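Local coordinates for protein SidF, inhibitor of growth family, member 3 (Legionella pneumophila subsp. pneumophila, PDB 4FYE) that acts as a phosphoinositide phosphatase, probably removing the 3-phosphate from phosphatidylinositol phosphates of the membrane, at residues T66-V71 against K126-S131; S244-M249 against D265-P270; Q366-E371 against N429-N434. The protein carries 1 engineered substitution. All blocks are in the same frame, centred on the assembly; numbering follows the deposited sequence.

Contact 2 lies deep in the protein, near the centre of the chain, whereas contacts 1 and 3 join loops, their centres about 25 and 24 Å from that of the chain. The buried contact pairs two strands of one hairpin through a regular backbone ladder and adds a two-pronged Arg-Asp salt bridge. Contact 1 makes do with a single backbone bond and one glutamine carbonyl, and contact 3 with one bent backbone bond and a long, loose ion pair. The three share no segments. Contact 2 does lean on strand 641-645, which belongs to the same sheet as strands 353-360 and 402-416, the strands that precede the two loops of contact 3. Contact 1 sits among helices.

Contact 1: residues T66-V71 against K126-S131; sequences TGQPDV and KADLFS
Gln68 swings its CG roughly anti to the backbone N (chi1 -144°) and then bends at CG (chi2 72°), and this hook turns its amide toward the 126-131 loop. There Gln68 OE1 accepts from Leu129 N at 2.8 Å, with the N-H pointing almost straight at it (173°) and nearly along the C=O axis. Glutamine suits the place because its chain is long enough to run past Ala127 O to Leu129 N, where its carbonyl takes up a loop N-H. At the other end of the amide, Gln68 NE2 comes to 4.0 Å from CE2 of Phe130, the amide and ring planes being nearly perpendicular. Phe130 N donates to Asp128 OD1 at 3.0 Å, approaching from above the carboxylate plane. This Asx turn brackets Leu129, whose N-H goes to Gln68, and Asp128 OD2 is paired with Arg63.

Pro69 has no N-H to offer, but its O receives Ala127 N at 2.9 Å, in the carbonyl plane. The ring supplies the apolar part: Pro69 CG rests 3.8 Å from Ala127 CB, a methyl small enough to admit the ring, while Pro69 CD sits 3.8 Å from Leu129 CG. Leu129 thus lies obliquely across the proline, and Phe733 of helix 733-741 touches both. The carboxylate of Asp70 meets only the aliphatic chain of Lys126, Asp70 OD2 staying 5.8 Å from Lys126 NZ; any attraction between the charges is therefore probably modest.

Asp70 pairs with Lys126 in a single beta bridge, which with the Gln68 OE1 bond joins the loop entering helix 71-92 to the loop between helices 98-119 and 136-163, closing a largely helical excursion. Each loop adds a local motif: Asp70 is the N-cap of helix 71-92, its OD1 weakly accepting from Gln73 N, and Asp128 forms the Asx turn.

Contact 2: residues S244-M249 against D265-P270; sequences SSMARM and DSFSGP
Over one face of the Phe267 ring lies the methyl of Met246, its CE 3.6 Å from the ring centroid in a CH-pi contact, while Ala247 O stands at the ring edge. Met246 reaches there on an extended chain, with SD 4.0 Å from Pro270 CB, so that its methyl covers the ring while its sulfur runs alongside the proline. The Arg248 guanidinium is met at its edge by the Asp265 carboxylate, nearly coplanar with it. Arg248 grips side-on, NE to Asp265 OD1 at 2.7 Å and NH2 to Asp265 OD2 at 2.8 Å, each oxygen using its syn lone pair. A bend at chi2 (80°) carries the group across to the neighbouring strand.

Arg248, Phe267 and Asp265 belong to the antiparallel hairpin of strands 247-254 and 260-268; Met246 and Pro270 flank its strands. Ala247-Ser268 and Met249-Ser266 are hydrogen-bonded pairs, and Arg248-Phe267 between them is a non-hydrogen-bonded pair. Ala247 N gives to Ser268 O at 2.9 Å, and Met249 N to Ser266 O at 2.8 Å.

Asp265 also receives Arg308 and Arg312, and Arg248 NH1 pairs with Asp311; such a buried charge network probably keeps Asp265 ionised. On the sheet face opposite Phe267, Met249 CE touches Ser266 OG, which bonds to His264 and Lys644. At Gly269 (phi 89°) a CB would point at Ser245 O and crowd the preceding carbonyl, which calls for glycine; a cis peptide follows before Pro270.

Contact 3: residues Q366-E371 against N429-N434; sequences QRVAAE and NPLSDN
A type I beta turn, Asn429 to Ser432, forms one half of this loop-to-loop contact, which joins the loop before helix 373-387 to the loop before helix 438-458. Pro430 suits the turn's second position, since its ring already fixes phi near the required value (-79°). The third residue, Leu431, offers its O to Arg367 N at 3.0 Å; the bond is bent (146°), and the donor stands above the carbonyl plane. Close by, a backbone bond between Asp433 and Gly365 continues the link between the two loops.

Arg367 leaves the backbone with CG anti to its carbonyl carbon and runs extended to NE along the turn, CD passing 3.4 Å from Pro430 O. A long aliphatic chain suits this exposed edge, covering backbone while its charged end stays at the surface. One residue on, Val368 CG1 meets Leu431 CD2 at 4.1 Å, a small apolar touch between branched side chains. Asp433, whose OD1 is engaged by Ser435 OG, sets its CB over one face of the guanidinium. Asp433 OD2 lies 3.8 Å from Arg367 NH2, well out of the guanidinium plane, a long salt bridge of charges alone with no N-H aimed at it.

Contact 1: residues T66-V71 against K126-S131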
ATOM      1  N   THR A  66      -6.948   7.837  22.480  1.00 42.52           N
ATOM      2  CA  THR A  66      -7.375   7.967  21.115  1.00 41.04           C
ATOM      3  C   THR A  66      -7.112   6.644  20.413  1.00 42.55           C
ATOM      4  O   THR A  66      -6.302   5.788  20.881  1.00 43.58           O
ATOM      5  CB  THR A  66      -6.576   9.076  20.416  1.00 46.03           C
ATOM      6  OG1 THR A  66      -5.173   8.884  20.640  1.00 51.71           O
ATOM      7  CG2 THR A  66      -6.934  10.481  20.993  1.00 44.90           C
ATOM      8  N   GLY A  67      -7.756   6.436  19.271  1.00 42.87           N
ATOM      9  CA  GLY A  67      -7.483   5.211  18.515  1.00 41.91           C
ATOM     10  C   GLY A  67      -8.070   3.981  19.236  1.00 40.98           C
ATOM     11  O   GLY A  67      -7.616   2.843  19.061  1.00 41.42           O
ATOM     12  N   GLN A  68      -9.113   4.198  20.022  1.00 40.67           N
ATOM     13  CA  GLN A  68      -9.644   3.152  20.843  1.00 43.36           C
ATOM     14  C   GLN A  68     -11.040   2.812  20.347  1.00 39.85           C
ATOM     15  O   GLN A  68     -11.823   3.707  20.143  1.00 43.33           O
ATOM     16  CB  GLN A  68      -9.627   3.693  22.265  1.00 47.49           C
ATOM     17  CG  GLN A  68      -9.303   2.644  23.286  1.00 60.81           C
ATOM     18  CD  GLN A  68      -7.849   2.179  23.302  1.00 53.64           C
ATOM     19  OE1 GLN A  68      -7.585   1.021  23.269  1.00 56.82           O
ATOM     20  NE2 GLN A  68      -6.953   3.070  23.451  1.00 58.82           N
ATOM     21  N   PRO A  69     -11.386   1.518  20.107  1.00 40.83           N
ATOM     22  CA  PRO A  69     -12.784   1.318  19.539  1.00 39.79           C
ATOM     23  C   PRO A  69     -13.844   1.650  20.517  1.00 42.59           C
ATOM     24  O   PRO A  69     -13.736   1.328  21.711  1.00 41.31           O
ATOM     25  CB  PRO A  69     -12.894  -0.161  19.303  1.00 35.34           C
ATOM     26  CG  PRO A  69     -11.495  -0.662  19.389  1.00 36.25           C
ATOM     27  CD  PRO A  69     -10.669   0.254  20.222  1.00 35.78           C
ATOM     28  N   ASP A  70     -14.900   2.253  20.013  1.00 44.43           N
ATOM     29  CA  ASP A  70     -16.038   2.550  20.842  1.00 41.73           C
ATOM     30  C   ASP A  70     -17.305   2.099  20.098  1.00 40.91           C
ATOM     31  O   ASP A  70     -17.593   2.661  19.032  1.00 42.28           O
ATOM     32  CB  ASP A  70     -16.052   4.057  21.081  1.00 42.42           C
ATOM     33  CG  ASP A  70     -17.271   4.499  21.937  1.00 49.66           C
ATOM     34  OD1 ASP A  70     -18.357   3.867  21.831  1.00 46.64           O
ATOM     35  OD2 ASP A  70     -17.156   5.477  22.704  1.00 54.04           O
ATOM     36  N   VAL A  71     -18.066   1.126  20.611  1.00 41.10           N
ATOM     37  CA  VAL A  71     -19.165   0.570  19.762  1.00 46.74           C
ATOM     38  C   VAL A  71     -20.343   1.508  19.485  1.00 43.01           C
ATOM     39  O   VAL A  71     -20.942   1.497  18.410  1.00 41.05           O
ATOM     40  CB  VAL A  71     -19.689  -0.821  20.164  1.00 51.97           C
ATOM     41  CG1 VAL A  71     -18.598  -1.847  20.021  1.00 58.53           C
ATOM     42  CG2 VAL A  71     -20.226  -0.842  21.561  1.00 52.19           C
ATOM     43  N   LYS A 126     -16.385   0.825  25.435  1.00 48.76           N
ATOM     44  CA  LYS A 126     -15.053   1.122  24.869  1.00 48.73           C
ATOM     45  C   LYS A 126     -14.145  -0.063  25.042  1.00 43.68           C
ATOM     46  O   LYS A 126     -14.195  -0.737  26.058  1.00 44.93           O
ATOM     47  CB  LYS A 126     -14.405   2.387  25.474  1.00 50.41           C
ATOM     48  CG  LYS A 126     -15.276   3.645  25.402  1.00 61.03           C
ATOM     49  CD  LYS A 126     -14.464   4.896  25.790  1.00 69.24           C
ATOM     50  CE  LYS A 126     -15.193   5.710  26.855  1.00 78.68           C
ATOM     51  NZ  LYS A 126     -14.329   6.642  27.655  1.00 82.31           N
ATOM     52  N   ALA A 127     -13.311  -0.322  24.047  1.00 39.03           N
ATOM     53  CA  ALA A 127     -12.365  -1.415  24.159  1.00 39.82           C
ATOM     54  C   ALA A 127     -11.053  -0.825  24.596  1.00 39.64           C
ATOM     55  O   ALA A 127     -10.852   0.366  24.476  1.00 40.77           O
ATOM     56  CB  ALA A 127     -12.194  -2.121  22.826  1.00 37.09           C
ATOM     57  N   ASP A 128     -10.172  -1.665  25.125  1.00 40.44           N
ATOM     58  CA  ASP A 128      -8.778  -1.323  25.282  1.00 41.01           C
ATOM     59  C   ASP A 128      -7.974  -2.315  24.437  1.00 38.02           C
ATOM     60  O   ASP A 128      -7.982  -3.547  24.686  1.00 42.27           O
ATOM     61  CB  ASP A 128      -8.356  -1.383  26.726  1.00 39.59           C
ATOM     62  CG  ASP A 128      -6.820  -1.106  26.905  1.00 51.18           C
ATOM     63  OD1 ASP A 128      -6.137  -0.581  25.960  1.00 48.78           O
ATOM     64  OD2 ASP A 128      -6.289  -1.415  28.009  1.00 52.66           O
ATOM     65  N   LEU A 129      -7.333  -1.785  23.412  1.00 39.71           N
ATOM     66  CA  LEU A 129      -6.557  -2.546  22.432  1.00 40.29           C
ATOM     67  C   LEU A 129      -5.240  -3.050  23.008  1.00 44.33           C
ATOM     68  O   LEU A 129      -4.639  -3.963  22.415  1.00 43.61           O
ATOM     69  CB  LEU A 129      -6.144  -1.669  21.268  1.00 42.68           C
ATOM     70  CG  LEU A 129      -7.175  -1.353  20.165  1.00 42.86           C
ATOM     71  CD1 LEU A 129      -6.471  -0.692  19.005  1.00 33.88           C
ATOM     72  CD2 LEU A 129      -7.965  -2.542  19.669  1.00 34.45           C
ATOM     73  N   PHE A 130      -4.808  -2.538  24.165  1.00 36.48           N
ATOM     74  CA  PHE A 130      -3.417  -2.803  24.528  1.00 37.72           C
ATOM     75  C   PHE A 130      -3.377  -3.594  25.770  1.00 39.58           C
ATOM     76  O   PHE A 130      -2.453  -3.574  26.490  1.00 43.47           O
ATOM     77  CB  PHE A 130      -2.667  -1.514  24.715  1.00 37.01           C
ATOM     78  CG  PHE A 130      -2.745  -0.658  23.502  1.00 42.32           C
ATOM     79  CD1 PHE A 130      -2.273  -1.162  22.249  1.00 38.13           C
ATOM     80  CD2 PHE A 130      -3.346   0.609  23.552  1.00 37.26           C
ATOM     81  CE1 PHE A 130      -2.387  -0.401  21.102  1.00 36.15           C
ATOM     82  CE2 PHE A 130      -3.459   1.365  22.393  1.00 38.77           C
ATOM     83  CZ  PHE A 130      -2.962   0.854  21.166  1.00 38.82           C
ATOM     84  N   SER A 131      -4.408  -4.358  25.928  1.00 40.09           N
ATOM     85  CA  SER A 131      -4.637  -5.171  27.052  1.00 40.80           C
ATOM     86  C   SER A 131      -5.211  -6.476  26.510  1.00 43.98           C
ATOM     87  O   SER A 131      -5.698  -6.548  25.344  1.00 47.69           O
ATOM     88  CB  SER A 131      -5.847  -4.477  27.728  1.00 43.75           C
ATOM     89  OG  SER A 131      -5.783  -4.861  29.003  1.00 43.01           O
TER

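Contact 2: residues S244-M249 against D265-P270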
ATOM      1  N   SER A 244      -8.415   0.690  -6.820  1.00 77.69           N
ATOM      2  CA  SER A 244      -8.975   1.336  -5.652  1.00 92.20           C
ATOM      3  C   SER A 244      -8.211   0.964  -4.409  1.00 84.15           C
ATOM      4  O   SER A 244      -7.349   0.049  -4.405  1.00 71.85           O
ATOM      5  CB  SER A 244     -10.529   1.181  -5.510  1.00 98.09           C
ATOM      6  OG  SER A 244     -10.954  -0.175  -5.379  1.00 87.91           O
ATOM      7  N   SER A 245      -8.534   1.735  -3.376  1.00 88.97           N
ATOM      8  CA  SER A 245      -7.806   1.753  -2.126  1.00 94.16           C
ATOM      9  C   SER A 245      -6.308   2.119  -2.360  1.00 84.78           C
ATOM     10  O   SER A 245      -5.446   1.661  -1.597  1.00 95.54           O
ATOM     11  CB  SER A 245      -8.047   0.418  -1.361  1.00 93.33           C
ATOM     12  OG  SER A 245      -6.977   0.045  -0.494  1.00113.53           O
ATOM     13  N   MET A 246      -5.996   2.923  -3.402  1.00 71.12           N
ATOM     14  CA  MET A 246      -4.594   3.380  -3.573  1.00 54.75           C
ATOM     15  C   MET A 246      -4.361   4.688  -2.900  1.00 47.55           C
ATOM     16  O   MET A 246      -4.973   5.699  -3.223  1.00 51.85           O
ATOM     17  CB  MET A 246      -4.106   3.462  -5.018  1.00 55.88           C
ATOM     18  CG  MET A 246      -2.621   3.213  -5.142  1.00 51.63           C
ATOM     19  SD  MET A 246      -2.098   2.944  -6.836  0.59 46.54           S
ATOM     20  CE  MET A 246      -0.329   3.067  -6.568  1.00 44.20           C
ATOM     21  N   ALA A 247      -3.442   4.671  -1.960  1.00 39.75           N
ATOM     22  CA  ALA A 247      -3.077   5.894  -1.309  1.00 39.13           C
ATOM     23  C   ALA A 247      -1.555   6.010  -1.218  1.00 39.45           C
ATOM     24  O   ALA A 247      -0.826   4.993  -1.171  1.00 47.84           O
ATOM     25  CB  ALA A 247      -3.676   5.904   0.115  1.00 38.59           C
ATOM     26  N   ARG A 248      -1.104   7.243  -1.119  1.00 34.97           N
ATOM     27  CA  ARG A 248       0.278   7.555  -1.011  1.00 37.90           C
ATOM     28  C   ARG A 248       0.478   7.647   0.502  1.00 38.97           C
ATOM     29  O   ARG A 248      -0.251   8.375   1.210  1.00 41.20           O
ATOM     30  CB  ARG A 248       0.537   8.922  -1.655  1.00 34.69           C
ATOM     31  CG  ARG A 248       1.970   9.438  -1.495  1.00 34.15           C
ATOM     32  CD  ARG A 248       2.876   8.732  -2.573  1.00 38.05           C
ATOM     33  NE  ARG A 248       4.141   9.411  -2.583  1.00 38.89           N
ATOM     34  CZ  ARG A 248       4.376  10.508  -3.292  1.00 41.98           C
ATOM     35  NH1 ARG A 248       3.437  10.967  -4.105  1.00 43.92           N
ATOM     36  NH2 ARG A 248       5.550  11.134  -3.184  1.00 41.08           N
ATOM     37  N   MET A 249       1.464   6.926   0.984  1.00 36.30           N
ATOM     38  CA  MET A 249       1.758   6.861   2.404  1.00 40.34           C
ATOM     39  C   MET A 249       3.060   7.628   2.710  1.00 44.00           C
ATOM     40  O   MET A 249       4.133   7.298   2.192  1.00 43.36           O
ATOM     41  CB  MET A 249       1.910   5.425   2.823  1.00 38.76           C
ATOM     42  CG  MET A 249       2.274   5.240   4.273  1.00 51.90           C
ATOM     43  SD  MET A 249       1.841   3.544   4.801  0.86 60.44           S
ATOM     44  CE  MET A 249       3.357   2.773   4.313  1.00 53.94           C
ATOM     45  N   ASP A 265       8.072   7.212   2.219  1.00 39.22           N
ATOM     46  CA  ASP A 265       7.262   7.609   1.103  1.00 38.21           C
ATOM     47  C   ASP A 265       7.026   6.364   0.180  1.00 37.75           C
ATOM     48  O   ASP A 265       7.949   5.917  -0.522  1.00 34.92           O
ATOM     49  CB  ASP A 265       7.988   8.733   0.370  1.00 37.14           C
ATOM     50  CG  ASP A 265       7.202   9.221  -0.869  1.00 41.89           C
ATOM     51  OD1 ASP A 265       6.331   8.446  -1.398  1.00 39.13           O
ATOM     52  OD2 ASP A 265       7.422  10.391  -1.282  1.00 45.11           O
ATOM     53  N   SER A 266       5.825   5.786   0.220  1.00 36.73           N
ATOM     54  CA  SER A 266       5.521   4.611  -0.559  1.00 34.33           C
ATOM     55  C   SER A 266       4.032   4.557  -0.783  1.00 38.10           C
ATOM     56  O   SER A 266       3.324   5.582  -0.585  1.00 34.33           O
ATOM     57  CB  SER A 266       6.029   3.346   0.131  1.00 37.72           C
ATOM     58  OG  SER A 266       5.273   2.954   1.270  1.00 41.36           O
ATOM     59  N   PHE A 267       3.537   3.389  -1.196  1.00 38.60           N
ATOM     60  CA  PHE A 267       2.117   3.275  -1.505  1.00 39.18           C
ATOM     61  C   PHE A 267       1.416   2.291  -0.609  1.00 39.81           C
ATOM     62  O   PHE A 267       1.894   1.170  -0.347  1.00 44.59           O
ATOM     63  CB  PHE A 267       1.885   2.845  -2.981  1.00 40.15           C
ATOM     64  CG  PHE A 267       2.090   3.940  -3.976  1.00 41.56           C
ATOM     65  CD1 PHE A 267       1.161   4.995  -4.080  1.00 39.13           C
ATOM     66  CD2 PHE A 267       3.215   3.927  -4.832  1.00 39.73           C
ATOM     67  CE1 PHE A 267       1.339   6.036  -4.983  1.00 37.41           C
ATOM     68  CE2 PHE A 267       3.402   4.950  -5.763  1.00 39.52           C
ATOM     69  CZ  PHE A 267       2.490   6.037  -5.806  1.00 42.54           C
ATOM     70  N   SER A 268       0.234   2.673  -0.169  1.00 40.48           N
ATOM     71  CA  SER A 268      -0.649   1.669   0.396  1.00 39.17           C
ATOM     72  C   SER A 268      -1.586   1.278  -0.719  1.00 38.78           C
ATOM     73  O   SER A 268      -2.299   2.137  -1.294  1.00 37.95           O
ATOM     74  CB  SER A 268      -1.418   2.212   1.614  1.00 41.97           C
ATOM     75  OG  SER A 268      -2.666   1.579   1.780  1.00 54.29           O
ATOM     76  N   GLY A 269      -1.603  -0.002  -1.045  1.00 41.41           N
ATOM     77  CA  GLY A 269      -2.287  -0.465  -2.227  1.00 43.03           C
ATOM     78  C   GLY A 269      -1.345  -0.421  -3.406  1.00 46.96           C
ATOM     79  O   GLY A 269      -0.156  -0.234  -3.244  1.00 49.14           O
ATOM     80  N   PRO A 270      -1.869  -0.633  -4.596  1.00 43.40           N
ATOM     81  CA  PRO A 270      -3.295  -0.831  -4.796  1.00 51.31           C
ATOM     82  C   PRO A 270      -3.733  -2.190  -4.297  1.00 62.93           C
ATOM     83  O   PRO A 270      -2.922  -3.085  -4.107  1.00 60.37           O
ATOM     84  CB  PRO A 270      -3.433  -0.765  -6.306  1.00 54.66           C
ATOM     85  CG  PRO A 270      -2.151  -1.312  -6.804  1.00 50.05           C
ATOM     86  CD  PRO A 270      -1.096  -0.987  -5.792  1.00 44.81           C
TER

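Contact 3: residues Q366-E371 against N429-N434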
ATOM      1  N   GLN A 366      -3.568 -21.092  -1.309  1.00 42.86           N
ATOM      2  CA  GLN A 366      -4.625 -21.520  -0.377  1.00 43.20           C
ATOM      3  C   GLN A 366      -5.756 -22.239  -1.060  1.00 47.96           C
ATOM      4  O   GLN A 366      -6.193 -21.842  -2.109  1.00 46.58           O
ATOM      5  CB  GLN A 366      -5.216 -20.304   0.277  1.00 44.68           C
ATOM      6  CG  GLN A 366      -5.869 -20.567   1.600  1.00 45.35           C
ATOM      7  CD  GLN A 366      -6.318 -19.315   2.278  1.00 44.79           C
ATOM      8  OE1 GLN A 366      -7.444 -19.261   2.767  1.00 51.74           O
ATOM      9  NE2 GLN A 366      -5.438 -18.304   2.353  1.00 39.92           N
ATOM     10  N   ARG A 367      -6.291 -23.280  -0.436  1.00 53.24           N
ATOM     11  CA  ARG A 367      -7.271 -24.118  -1.105  1.00 58.92           C
ATOM     12  C   ARG A 367      -8.685 -24.073  -0.567  1.00 61.97           C
ATOM     13  O   ARG A 367      -9.606 -24.627  -1.170  1.00 76.55           O
ATOM     14  CB  ARG A 367      -6.772 -25.579  -1.147  1.00 62.69           C
ATOM     15  CG  ARG A 367      -5.655 -25.718  -2.150  1.00 65.88           C
ATOM     16  CD  ARG A 367      -5.572 -27.097  -2.683  1.00 74.45           C
ATOM     17  NE  ARG A 367      -4.798 -27.125  -3.912  1.00 77.45           N
ATOM     18  CZ  ARG A 367      -3.695 -27.849  -4.071  1.00 82.03           C
ATOM     19  NH1 ARG A 367      -3.218 -28.595  -3.062  1.00 82.80           N
ATOM     20  NH2 ARG A 367      -3.063 -27.807  -5.236  1.00 80.24           N
ATOM     21  N   VAL A 368      -8.859 -23.497   0.596  1.00 56.46           N
ATOM     22  CA  VAL A 368     -10.182 -23.276   1.091  1.00 58.72           C
ATOM     23  C   VAL A 368     -10.322 -21.790   1.401  1.00 56.89           C
ATOM     24  O   VAL A 368      -9.322 -21.146   1.725  1.00 53.18           O
ATOM     25  CB  VAL A 368     -10.467 -24.078   2.364  1.00 56.36           C
ATOM     26  CG1 VAL A 368     -10.520 -25.561   2.011  1.00 63.02           C
ATOM     27  CG2 VAL A 368      -9.473 -23.741   3.458  1.00 48.10           C
ATOM     28  N   ALA A 369     -11.549 -21.268   1.289  1.00 56.78           N
ATOM     29  CA  ALA A 369     -11.811 -19.836   1.482  1.00 60.90           C
ATOM     30  C   ALA A 369     -10.803 -19.078   0.617  1.00 58.36           C
ATOM     31  O   ALA A 369     -10.254 -18.038   1.023  1.00 56.86           O
ATOM     32  CB  ALA A 369     -11.648 -19.461   2.964  1.00 56.08           C
ATOM     33  N   ALA A 370     -10.520 -19.653  -0.551  1.00 54.45           N
ATOM     34  CA  ALA A 370      -9.435 -19.191  -1.391  1.00 56.14           C
ATOM     35  C   ALA A 370      -9.558 -17.727  -1.878  1.00 56.21           C
ATOM     36  O   ALA A 370      -8.537 -17.033  -2.052  1.00 59.94           O
ATOM     37  CB  ALA A 370      -9.240 -20.132  -2.554  1.00 52.05           C
ATOM     38  N   GLU A 371     -10.782 -17.266  -2.104  1.00 55.05           N
ATOM     39  CA  GLU A 371     -11.016 -15.931  -2.697  1.00 61.73           C
ATOM     40  C   GLU A 371     -10.079 -15.555  -3.878  1.00 59.22           C
ATOM     41  O   GLU A 371      -9.658 -14.397  -3.988  1.00 64.60           O
ATOM     42  CB  GLU A 371     -10.947 -14.848  -1.606  1.00 59.03           C
ATOM     43  CG  GLU A 371     -12.003 -14.988  -0.510  1.00 64.69           C
ATOM     44  CD  GLU A 371     -11.739 -14.059   0.679  1.00 84.05           C
ATOM     45  OE1 GLU A 371     -10.985 -13.068   0.514  1.00 96.81           O
ATOM     46  OE2 GLU A 371     -12.281 -14.297   1.794  1.00 89.28           O
ATOM     47  N   ASN A 429      -0.222 -31.486   3.547  1.00 62.60           N
ATOM     48  CA  ASN A 429      -1.449 -30.846   3.967  1.00 63.12           C
ATOM     49  C   ASN A 429      -2.235 -30.348   2.748  1.00 61.73           C
ATOM     50  O   ASN A 429      -1.742 -29.564   1.972  1.00 63.26           O
ATOM     51  CB  ASN A 429      -1.130 -29.700   4.919  1.00 55.19           C
ATOM     52  CG  ASN A 429      -2.348 -29.242   5.684  1.00 55.68           C
ATOM     53  OD1 ASN A 429      -2.296 -29.066   6.897  1.00 57.27           O
ATOM     54  ND2 ASN A 429      -3.455 -29.079   4.988  1.00 52.52           N
ATOM     55  N   PRO A 430      -3.459 -30.828   2.564  1.00 62.80           N
ATOM     56  CA  PRO A 430      -4.115 -30.440   1.315  1.00 61.02           C
ATOM     57  C   PRO A 430      -4.683 -29.031   1.377  1.00 60.09           C
ATOM     58  O   PRO A 430      -5.242 -28.598   0.394  1.00 62.43           O
ATOM     59  CB  PRO A 430      -5.268 -31.443   1.222  1.00 61.86           C
ATOM     60  CG  PRO A 430      -5.584 -31.705   2.656  1.00 59.68           C
ATOM     61  CD  PRO A 430      -4.251 -31.814   3.314  1.00 58.81           C
ATOM     62  N   LEU A 431      -4.578 -28.317   2.502  1.00 55.07           N
ATOM     63  CA  LEU A 431      -5.235 -27.007   2.574  1.00 52.72           C
ATOM     64  C   LEU A 431      -4.521 -25.906   1.838  1.00 51.00           C
ATOM     65  O   LEU A 431      -5.001 -24.835   1.766  1.00 50.26           O
ATOM     66  CB  LEU A 431      -5.454 -26.535   4.011  1.00 50.12           C
ATOM     67  CG  LEU A 431      -6.321 -27.457   4.831  1.00 51.77           C
ATOM     68  CD1 LEU A 431      -6.310 -26.949   6.244  1.00 45.06           C
ATOM     69  CD2 LEU A 431      -7.723 -27.598   4.242  1.00 52.16           C
ATOM     70  N   SER A 432      -3.358 -26.149   1.294  1.00 52.94           N
ATOM     71  CA  SER A 432      -2.711 -25.062   0.578  1.00 56.51           C
ATOM     72  C   SER A 432      -1.516 -25.674  -0.133  1.00 60.04           C
ATOM     73  O   SER A 432      -1.118 -26.788   0.170  1.00 60.17           O
ATOM     74  CB  SER A 432      -2.316 -23.940   1.567  1.00 49.41           C
ATOM     75  OG  SER A 432      -1.667 -22.869   0.927  1.00 43.47           O
ATOM     76  N   ASP A 433      -0.979 -24.955  -1.097  1.00 60.18           N
ATOM     77  CA  ASP A 433       0.078 -25.470  -1.901  1.00 58.17           C
ATOM     78  C   ASP A 433       1.163 -24.378  -1.743  1.00 59.08           C
ATOM     79  O   ASP A 433       1.057 -23.326  -2.334  1.00 54.31           O
ATOM     80  CB  ASP A 433      -0.451 -25.582  -3.318  1.00 58.64           C
ATOM     81  CG  ASP A 433       0.621 -26.013  -4.330  1.00 69.61           C
ATOM     82  OD1 ASP A 433       1.785 -26.340  -3.967  1.00 74.73           O
ATOM     83  OD2 ASP A 433       0.279 -26.056  -5.526  1.00 71.15           O
ATOM     84  N   ASN A 434       2.166 -24.632  -0.907  1.00 59.65           N
ATOM     85  CA  ASN A 434       3.269 -23.720  -0.641  1.00 55.91           C
ATOM     86  C   ASN A 434       4.143 -23.402  -1.859  1.00 59.98           C
ATOM     87  O   ASN A 434       4.814 -22.373  -1.866  1.00 64.76           O
ATOM     88  CB  ASN A 434       4.232 -24.296   0.416  1.00 60.55           C
ATOM     89  CG  ASN A 434       3.574 -24.640   1.766  1.00 60.19           C
ATOM     90  OD1 ASN A 434       2.507 -24.143   2.128  1.00 55.62           O
ATOM     91  ND2 ASN A 434       4.248 -25.519   2.525  1.00 58.91           N
TER